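Local coordinates for succinate-semialdehyde dehydrogenase (Synechococcus sp., PDB 4ITA), which probably oxidises succinic semialdehyde to succinate with NADP+ as the electron acceptor, as a member of the aldehyde dehydrogenase family, at residues 103-107 / 440-445; 117-123 / 447-453. One frame throughout, in Å; residues are numbered along the deposited sequence.

Contact 1: residues 103-107 / 440-445; sequences FLANE and GLAGIR. With EDO (1,2-ethanediol), chain F.
The C-terminal end of helix 79-103 meets the short helix 440-445 of the aldehyde dehydrogenase fold where Arg445 grips Phe103 O side-on with two nitrogens. Arg445 NE donates to Phe103 O at 2.8 Å, with the carbonyl pointing almost straight at it (C=O...N 163°), and Arg445 NH2 reaches the same oxygen at 3.0 Å through a more bent N-H. Because the chain turns into a loop just after Phe103, this pair of hydrogen bonds holds a carbonyl at the helix end. Arg445 NH2 also forms a salt bridge with Glu107 OE2 at 2.9 Å; OE2 lies close to the guanidinium plane but is approached from above the carboxylate, the two planes standing 83° apart. Water 2 joins the other ends of both groups, accepting a hydrogen bond from Arg445 NH1 and donating one to Glu107 OE1, which is also hydrogen-bonded to Tyr120 OH. A leucine in place of Arg445 would probably leave Phe103 O without either side-chain donor and Glu107 without its charged partner. Apolar packing flanks the polar cluster. Leu441, with CG anti to its own nitrogen (chi1 173°), sends CD1 to 3.6 Å from Phe103 CG and also lays it over one face of the guanidinium. Ile444 serves two neighbours: its CG2 sits near the plane of the Phe103 ring at the edge, 3.7 Å from Phe103 CB, while the extended branch ends with Ile444 CD1 3.7 Å from Leu104 CD1.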
ATOM      1  N   PHE A 103       9.598  17.255   1.291  1.00  7.39           N
ATOM      2  CA  PHE A 103       9.001  16.023   0.788  1.00  7.63           C
ATOM      3  C   PHE A 103       7.484  16.005   0.937  1.00  8.23           C
ATOM      4  O   PHE A 103       6.810  15.253   0.242  1.00  8.74           O
ATOM      5  CB  PHE A 103       9.595  14.819   1.518  1.00  8.00           C
ATOM      6  CG  PHE A 103      10.981  14.433   1.062  1.00  7.72           C
ATOM      7  CD1 PHE A 103      11.642  15.116   0.045  1.00  9.29           C
ATOM      8  CD2 PHE A 103      11.623  13.358   1.664  1.00  8.58           C
ATOM      9  CE1 PHE A 103      12.923  14.723  -0.357  1.00 10.01           C
ATOM     10  CE2 PHE A 103      12.884  12.962   1.266  1.00  9.43           C
ATOM     11  CZ  PHE A 103      13.538  13.645   0.258  1.00  9.03           C
ATOM     12  N   LEU A 104       6.954  16.816   1.849  1.00  7.68           N
ATOM     13  CA  LEU A 104       5.516  16.856   2.108  1.00  8.27           C
ATOM     14  C   LEU A 104       4.835  18.131   1.604  1.00  8.10           C
ATOM     15  O   LEU A 104       3.647  18.342   1.860  1.00  9.46           O
ATOM     16  CB  LEU A 104       5.240  16.662   3.602  1.00  8.50           C
ATOM     17  CG  LEU A 104       5.587  15.281   4.164  1.00  6.82           C
ATOM     18  CD1 LEU A 104       5.418  15.261   5.676  1.00 10.04           C
ATOM     19  CD2 LEU A 104       4.705  14.204   3.524  1.00  9.36           C
ATOM     20  N   ALA A 105       5.582  18.973   0.894  1.00  8.83           N
ATOM     21  CA  ALA A 105       5.034  20.221   0.358  1.00  9.27           C
ATOM     22  C   ALA A 105       3.932  19.976  -0.672  1.00  7.97           C
ATOM     23  O   ALA A 105       3.919  18.946  -1.355  1.00  9.57           O
ATOM     24  CB  ALA A 105       6.144  21.056  -0.255  1.00 10.82           C
ATOM     25  N   ASN A 106       3.006  20.932  -0.778  1.00  8.22           N
ATOM     26  CA  ASN A 106       1.947  20.852  -1.783  1.00  8.05           C
ATOM     27  C   ASN A 106       2.525  20.652  -3.173  1.00  9.29           C
ATOM     28  O   ASN A 106       3.528  21.271  -3.531  1.00  9.79           O
ATOM     29  CB  ASN A 106       1.125  22.137  -1.815  1.00  9.67           C
ATOM     30  CG  ASN A 106       0.358  22.391  -0.539  1.00  9.39           C
ATOM     31  OD1 ASN A 106       0.234  21.525   0.332  1.00 10.12           O
ATOM     32  ND2 ASN A 106      -0.181  23.599  -0.425  1.00 11.49           N
ATOM     33  N   GLU A 107       1.880  19.802  -3.961  1.00  9.76           N
ATOM     34  CA  GLU A 107       2.268  19.622  -5.355  1.00 10.24           C
ATOM     35  C   GLU A 107       1.127  20.098  -6.243  1.00  9.46           C
ATOM     36  O   GLU A 107       0.041  19.520  -6.234  1.00  9.51           O
ATOM     37  CB  GLU A 107       2.637  18.163  -5.631  1.00 11.21           C
ATOM     38  CG  GLU A 107       3.894  17.736  -4.867  1.00 15.11           C
ATOM     39  CD  GLU A 107       4.210  16.251  -4.959  1.00 20.79           C
ATOM     40  OE1 GLU A 107       3.273  15.436  -5.069  1.00 25.57           O
ATOM     41  OE2 GLU A 107       5.408  15.904  -4.906  1.00 26.15           O
ATOM     42  N   GLY A 440      14.191   7.365   1.757  1.00  8.56           N
ATOM     43  CA  GLY A 440      13.984   8.316   0.676  1.00  8.44           C
ATOM     44  C   GLY A 440      12.675   9.082   0.813  1.00  8.08           C
ATOM     45  O   GLY A 440      12.161   9.304   1.913  1.00  7.19           O
ATOM     46  N   LEU A 441      12.124   9.495  -0.319  1.00 10.09           N
ATOM     47  CA  LEU A 441      10.829  10.150  -0.336  1.00  7.54           C
ATOM     48  C   LEU A 441       9.739   9.177   0.105  1.00  7.79           C
ATOM     49  O   LEU A 441       8.804   9.546   0.828  1.00  8.27           O
ATOM     50  CB  LEU A 441      10.535  10.682  -1.741  1.00 10.14           C
ATOM     51  CG  LEU A 441       9.135  11.254  -1.972  1.00  9.53           C
ATOM     52  CD1 LEU A 441       8.911  12.461  -1.097  1.00 10.03           C
ATOM     53  CD2 LEU A 441       8.934  11.614  -3.441  1.00 12.61           C
ATOM     54  N   ALA A 442       9.861   7.926  -0.335  1.00  9.07           N
ATOM     55  CA  ALA A 442       8.841   6.921  -0.066  1.00  9.57           C
ATOM     56  C   ALA A 442       8.504   6.787   1.414  1.00  9.33           C
ATOM     57  O   ALA A 442       7.334   6.677   1.778  1.00 10.68           O
ATOM     58  CB  ALA A 442       9.271   5.567  -0.629  1.00 11.11           C
ATOM     59  N   GLY A 443       9.524   6.802   2.270  1.00  7.70           N
ATOM     60  CA  GLY A 443       9.316   6.571   3.689  1.00  9.42           C
ATOM     61  C   GLY A 443       8.351   7.544   4.340  1.00  9.46           C
ATOM     62  O   GLY A 443       7.635   7.193   5.278  1.00 10.36           O
ATOM     63  N   ILE A 444       8.330   8.780   3.862  1.00  7.79           N
ATOM     64  CA  ILE A 444       7.457   9.779   4.472  1.00  7.85           C
ATOM     65  C   ILE A 444       6.131   9.925   3.719  1.00  8.42           C
ATOM     66  O   ILE A 444       5.217  10.601   4.185  1.00  9.85           O
ATOM     67  CB  ILE A 444       8.194  11.136   4.665  1.00  6.69           C
ATOM     68  CG1 ILE A 444       7.543  11.969   5.778  1.00  7.48           C
ATOM     69  CG2 ILE A 444       8.332  11.900   3.347  1.00  7.16           C
ATOM     70  CD1 ILE A 444       8.366  13.171   6.210  1.00  7.22           C
ATOM     71  N   ARG A 445       6.018   9.276   2.567  1.00  7.66           N
ATOM     72  CA  ARG A 445       4.774   9.321   1.795  1.00  9.36           C
ATOM     73  C   ARG A 445       3.844   8.139   2.049  1.00  9.00           C
ATOM     74  O   ARG A 445       2.682   8.182   1.670  1.00 11.29           O
ATOM     75  CB  ARG A 445       5.063   9.413   0.296  1.00  8.73           C
ATOM     76  CG  ARG A 445       5.646  10.737  -0.143  1.00  8.84           C
ATOM     77  CD  ARG A 445       4.655  11.886  -0.012  1.00  9.09           C
ATOM     78  NE  ARG A 445       5.170  13.104  -0.638  1.00  9.41           N
ATOM     79  CZ  ARG A 445       5.142  13.344  -1.943  1.00 10.40           C
ATOM     80  NH1 ARG A 445       4.617  12.456  -2.772  1.00 11.52           N
ATOM     81  NH2 ARG A 445       5.640  14.479  -2.419  1.00 11.58           N
TER
HETATM   82  C1  EDO F 504       5.187   8.548   7.863  1.00 10.49           C
HETATM   83  O1  EDO F 504       4.617   7.554   8.740  1.00 11.39           O
HETATM   84  C2  EDO F 504       4.453   8.593   6.532  1.00  9.57           C
HETATM   85  O2  EDO F 504       4.823   7.405   5.817  1.00 13.60           O
HETATM   86  O   HOH W   1       6.277  17.631  -2.037  1.00 15.35           O
HETATM   87  O   HOH W   2       4.632  12.931  -5.626  1.00 21.69           O

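Contact 2: residues 117-123 / 447-453; sequences YVCYQPL and FVNAKTV. With EDO (1,2-ethanediol), chain B; EDO (1,2-ethanediol), chain F.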
ATOM      1  N   TYR A 117      -4.230  20.993  -6.273  1.00  7.72           N
ATOM      2  CA  TYR A 117      -2.985  20.433  -5.779  1.00  8.40           C
ATOM      3  C   TYR A 117      -3.234  19.212  -4.930  1.00  7.80           C
ATOM      4  O   TYR A 117      -4.376  18.892  -4.587  1.00  8.26           O
ATOM      5  CB  TYR A 117      -2.193  21.470  -4.966  1.00  7.76           C
ATOM      6  CG  TYR A 117      -2.932  22.131  -3.808  1.00  8.51           C
ATOM      7  CD1 TYR A 117      -3.743  23.239  -4.018  1.00  9.64           C
ATOM      8  CD2 TYR A 117      -2.789  21.669  -2.499  1.00  9.52           C
ATOM      9  CE1 TYR A 117      -4.405  23.866  -2.958  1.00  9.92           C
ATOM     10  CE2 TYR A 117      -3.446  22.288  -1.431  1.00  9.08           C
ATOM     11  CZ  TYR A 117      -4.252  23.386  -1.667  1.00  9.87           C
ATOM     12  OH  TYR A 117      -4.906  24.009  -0.618  1.00 11.12           O
ATOM     13  N   VAL A 118      -2.147  18.532  -4.599  1.00  7.16           N
ATOM     14  CA  VAL A 118      -2.183  17.498  -3.584  1.00  6.98           C
ATOM     15  C   VAL A 118      -1.414  18.017  -2.376  1.00  8.91           C
ATOM     16  O   VAL A 118      -0.308  18.560  -2.522  1.00  8.92           O
ATOM     17  CB  VAL A 118      -1.548  16.187  -4.093  1.00  8.21           C
ATOM     18  CG1 VAL A 118      -1.535  15.128  -2.996  1.00  8.63           C
ATOM     19  CG2 VAL A 118      -2.296  15.673  -5.329  1.00  9.83           C
ATOM     20  N   CYS A 119      -2.006  17.882  -1.195  1.00  7.14           N
ATOM     21  CA  CYS A 119      -1.291  18.162   0.046  1.00  7.00           C
ATOM     22  C   CYS A 119      -1.186  16.867   0.829  1.00  8.31           C
ATOM     23  O   CYS A 119      -1.839  15.875   0.487  1.00  9.03           O
ATOM     24  CB  CYS A 119      -1.960  19.279   0.856  1.00  8.63           C
ATOM     25  SG  CYS A 119      -3.605  18.920   1.467  1.00 10.30           S
ATOM     26  N   TYR A 120      -0.347  16.865   1.855  1.00  7.27           N
ATOM     27  CA  TYR A 120      -0.023  15.636   2.553  1.00  7.88           C
ATOM     28  C   TYR A 120      -0.249  15.839   4.034  1.00  9.17           C
ATOM     29  O   TYR A 120       0.322  16.738   4.638  1.00 12.38           O
ATOM     30  CB  TYR A 120       1.414  15.207   2.235  1.00  8.12           C
ATOM     31  CG  TYR A 120       1.604  14.965   0.754  1.00  7.70           C
ATOM     32  CD1 TYR A 120       1.244  13.750   0.181  1.00  8.28           C
ATOM     33  CD2 TYR A 120       2.097  15.967  -0.080  1.00  8.54           C
ATOM     34  CE1 TYR A 120       1.392  13.532  -1.179  1.00  9.47           C
ATOM     35  CE2 TYR A 120       2.239  15.757  -1.442  1.00  9.64           C
ATOM     36  CZ  TYR A 120       1.881  14.540  -1.985  1.00  9.00           C
ATOM     37  OH  TYR A 120       2.027  14.328  -3.345  1.00 12.27           O
ATOM     38  N   GLN A 121      -1.121  15.023   4.608  1.00  6.31           N
ATOM     39  CA  GLN A 121      -1.496  15.164   6.008  1.00  7.05           C
ATOM     40  C   GLN A 121      -1.377  13.813   6.705  1.00  7.10           C
ATOM     41  O   GLN A 121      -1.593  12.770   6.094  1.00  7.31           O
ATOM     42  CB  GLN A 121      -2.926  15.689   6.101  1.00  8.05           C
ATOM     43  CG  GLN A 121      -3.094  17.091   5.524  1.00  9.52           C
ATOM     44  CD  GLN A 121      -4.477  17.644   5.784  1.00 10.91           C
ATOM     45  OE1 GLN A 121      -5.477  16.980   5.530  1.00 11.95           O
ATOM     46  NE2 GLN A 121      -4.541  18.849   6.338  1.00 13.89           N
ATOM     47  N   PRO A 122      -1.026  13.811   7.991  1.00  6.36           N
ATOM     48  CA  PRO A 122      -0.847  12.552   8.719  1.00  7.47           C
ATOM     49  C   PRO A 122      -2.162  11.780   8.875  1.00  7.93           C
ATOM     50  O   PRO A 122      -3.253  12.367   8.903  1.00  8.66           O
ATOM     51  CB  PRO A 122      -0.330  13.018  10.081  1.00  6.69           C
ATOM     52  CG  PRO A 122      -0.905  14.390  10.237  1.00  6.74           C
ATOM     53  CD  PRO A 122      -0.812  14.978   8.854  1.00  6.57           C
ATOM     54  N   LEU A 123      -2.055  10.465   8.974  1.00  7.12           N
ATOM     55  CA  LEU A 123      -3.221   9.611   9.170  1.00  7.66           C
ATOM     56  C   LEU A 123      -3.687   9.540  10.623  1.00  8.62           C
ATOM     57  O   LEU A 123      -4.883   9.476  10.888  1.00  8.39           O
ATOM     58  CB  LEU A 123      -2.939   8.197   8.660  1.00  8.51           C
ATOM     59  CG  LEU A 123      -2.736   8.032   7.157  1.00  7.49           C
ATOM     60  CD1 LEU A 123      -2.389   6.586   6.868  1.00  9.54           C
ATOM     61  CD2 LEU A 123      -3.964   8.471   6.382  1.00 11.50           C
ATOM     62  N   PHE A 447       2.441   6.617   4.816  1.00  8.07           N
ATOM     63  CA  PHE A 447       1.338   6.679   5.766  1.00  7.38           C
ATOM     64  C   PHE A 447       0.838   8.102   5.978  1.00  7.97           C
ATOM     65  O   PHE A 447       0.709   8.579   7.100  1.00  7.86           O
ATOM     66  CB  PHE A 447       1.730   6.011   7.086  1.00  8.60           C
ATOM     67  CG  PHE A 447       1.987   4.531   6.953  1.00  8.49           C
ATOM     68  CD1 PHE A 447       0.984   3.681   6.523  1.00  8.85           C
ATOM     69  CD2 PHE A 447       3.242   4.005   7.227  1.00 11.72           C
ATOM     70  CE1 PHE A 447       1.214   2.315   6.393  1.00  8.32           C
ATOM     71  CE2 PHE A 447       3.483   2.646   7.098  1.00 11.20           C
ATOM     72  CZ  PHE A 447       2.468   1.802   6.680  1.00 10.39           C
ATOM     73  N   VAL A 448       0.560   8.772   4.867  1.00  8.64           N
ATOM     74  CA  VAL A 448      -0.098  10.066   4.897  1.00  7.30           C
ATOM     75  C   VAL A 448      -1.317  10.007   4.001  1.00  6.74           C
ATOM     76  O   VAL A 448      -1.404   9.155   3.107  1.00  9.12           O
ATOM     77  CB  VAL A 448       0.821  11.216   4.418  1.00  7.08           C
ATOM     78  CG1 VAL A 448       1.998  11.401   5.368  1.00  9.27           C
ATOM     79  CG2 VAL A 448       1.321  10.952   3.005  1.00 10.67           C
ATOM     80  N   ASN A 449      -2.267  10.893   4.278  1.00  6.78           N
ATOM     81  CA  ASN A 449      -3.375  11.182   3.389  1.00  7.07           C
ATOM     82  C   ASN A 449      -2.875  12.133   2.314  1.00  6.60           C
ATOM     83  O   ASN A 449      -2.592  13.298   2.599  1.00  7.05           O
ATOM     84  CB  ASN A 449      -4.518  11.831   4.182  1.00  7.00           C
ATOM     85  CG  ASN A 449      -5.665  12.309   3.300  1.00  6.87           C
ATOM     86  OD1 ASN A 449      -5.741  11.971   2.123  1.00  8.59           O
ATOM     87  ND2 ASN A 449      -6.571  13.084   3.878  1.00  8.37           N
ATOM     88  N   ALA A 450      -2.743  11.634   1.086  1.00  6.64           N
ATOM     89  CA  ALA A 450      -2.516  12.501  -0.064  1.00  6.62           C
ATOM     90  C   ALA A 450      -3.887  13.052  -0.438  1.00  6.52           C
ATOM     91  O   ALA A 450      -4.705  12.359  -1.055  1.00  8.29           O
ATOM     92  CB  ALA A 450      -1.892  11.734  -1.218  1.00  8.41           C
ATOM     93  N   LYS A 451      -4.141  14.278   0.003  1.00  7.09           N
ATOM     94  CA  LYS A 451      -5.441  14.920  -0.141  1.00  6.17           C
ATOM     95  C   LYS A 451      -5.447  15.790  -1.389  1.00  6.54           C
ATOM     96  O   LYS A 451      -4.676  16.738  -1.489  1.00  6.53           O
ATOM     97  CB  LYS A 451      -5.762  15.756   1.117  1.00  7.12           C
ATOM     98  CG  LYS A 451      -7.046  16.583   1.006  1.00  6.87           C
ATOM     99  CD  LYS A 451      -7.290  17.500   2.214  1.00  8.13           C
ATOM    100  CE  LYS A 451      -7.907  16.756   3.389  1.00  7.57           C
ATOM    101  NZ  LYS A 451      -7.985  17.608   4.614  1.00  8.38           N
ATOM    102  N   THR A 452      -6.306  15.459  -2.347  1.00  6.93           N
ATOM    103  CA  THR A 452      -6.482  16.306  -3.522  1.00  7.06           C
ATOM    104  C   THR A 452      -7.373  17.492  -3.181  1.00  6.97           C
ATOM    105  O   THR A 452      -8.435  17.335  -2.575  1.00  8.77           O
ATOM    106  CB  THR A 452      -7.086  15.518  -4.688  1.00  6.67           C
ATOM    107  OG1 THR A 452      -6.078  14.656  -5.210  1.00  8.41           O
ATOM    108  CG2 THR A 452      -7.551  16.447  -5.803  1.00  9.46           C
ATOM    109  N   VAL A 453      -6.918  18.683  -3.556  1.00  6.48           N
ATOM    110  CA  VAL A 453      -7.662  19.905  -3.289  1.00  6.77           C
ATOM    111  C   VAL A 453      -7.970  20.600  -4.605  1.00  7.55           C
ATOM    112  O   VAL A 453      -7.100  20.721  -5.471  1.00  8.51           O
ATOM    113  CB  VAL A 453      -6.871  20.864  -2.375  1.00  7.87           C
ATOM    114  CG1 VAL A 453      -7.662  22.145  -2.130  1.00  8.45           C
ATOM    115  CG2 VAL A 453      -6.528  20.184  -1.061  1.00  9.16           C
TER
HETATM  116  C1  EDO B 519      -6.096  12.396  -3.685  1.00 12.10           C
HETATM  117  O1  EDO B 519      -4.750  11.999  -3.439  1.00 23.85           O
HETATM  118  C2  EDO B 519      -7.203  11.514  -3.137  1.00 16.23           C
HETATM  119  O2  EDO B 519      -8.473  11.813  -3.704  1.00 15.31           O
HETATM  120  C1  EDO F 504       5.187   8.548   7.863  1.00 10.49           C
HETATM  121  O1  EDO F 504       4.617   7.554   8.740  1.00 11.39           O
HETATM  122  C2  EDO F 504       4.453   8.593   6.532  1.00  9.57           C
HETATM  123  O2  EDO F 504       4.823   7.405   5.817  1.00 13.60           O
HETATM  124  O   HOH W   3      -6.218  14.741   6.493  1.00 17.75           O
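Lys451 and Cys119 form a hydrogen-bonded antiparallel pair, with Lys451 N to Cys119 O at 2.8 Å and the return bond from Cys119 N to Lys451 O at 2.9 Å. From there the lysine chain can be followed outward. Lys451 CB lies 3.8 Å from Cys119 SG, and CG and CD continue past the same sulfur. A bend at chi3 (-81°) then turns the chain so that Lys451 CE comes to 3.2 Å from Gln121 OE1. At the tip, Lys451 NZ donates to Gln121 OE1 at 2.7 Å, tilted 24° from the amide carbonyl plane. The ammonium is gripped further by the carbonyls of Ile405 and Leu408 of the second subunit, and water 3 donates to Gln121 OE1 as well. On the same face, Val453 CB sits over the face of the Tyr117 ring, 3.8 Å from its centroid, a CH-pi contact. The other face carries Ala450 CB, 3.7 Å from Tyr120 CE1. With the strand axes 4.4 Å apart at 153°, this is an antiparallel strand pair, and Thr452 and Val453 pair in parallel with a strand of the second subunit, carrying the sheet across the dimer interface as in the oligomerisation region of aldehyde dehydrogenases.

The centres of contacts 1 and 2 lie 10 Å apart. Along the chain their segments alternate: 103-107, 117-123, 440-445, 447-453. Both therefore bring the chain's C-terminal part back against an earlier region, across more than 320 residues. Helix 440-445 leads almost directly into strand 448-455, while the loop after helix 79-103 leads through strand 107-108 into strand 115-129. The two sites also touch: Glu107 N lies 2.9 Å from Val118 O, an antiparallel pairing. An ethanediol, probably from the crystallisation liquor, is hydrogen-bonded to both Gly443 O and Phe447 N. Contact 1 thus docks a helix beside the sheet that strand 448-455 carries on into the second subunit.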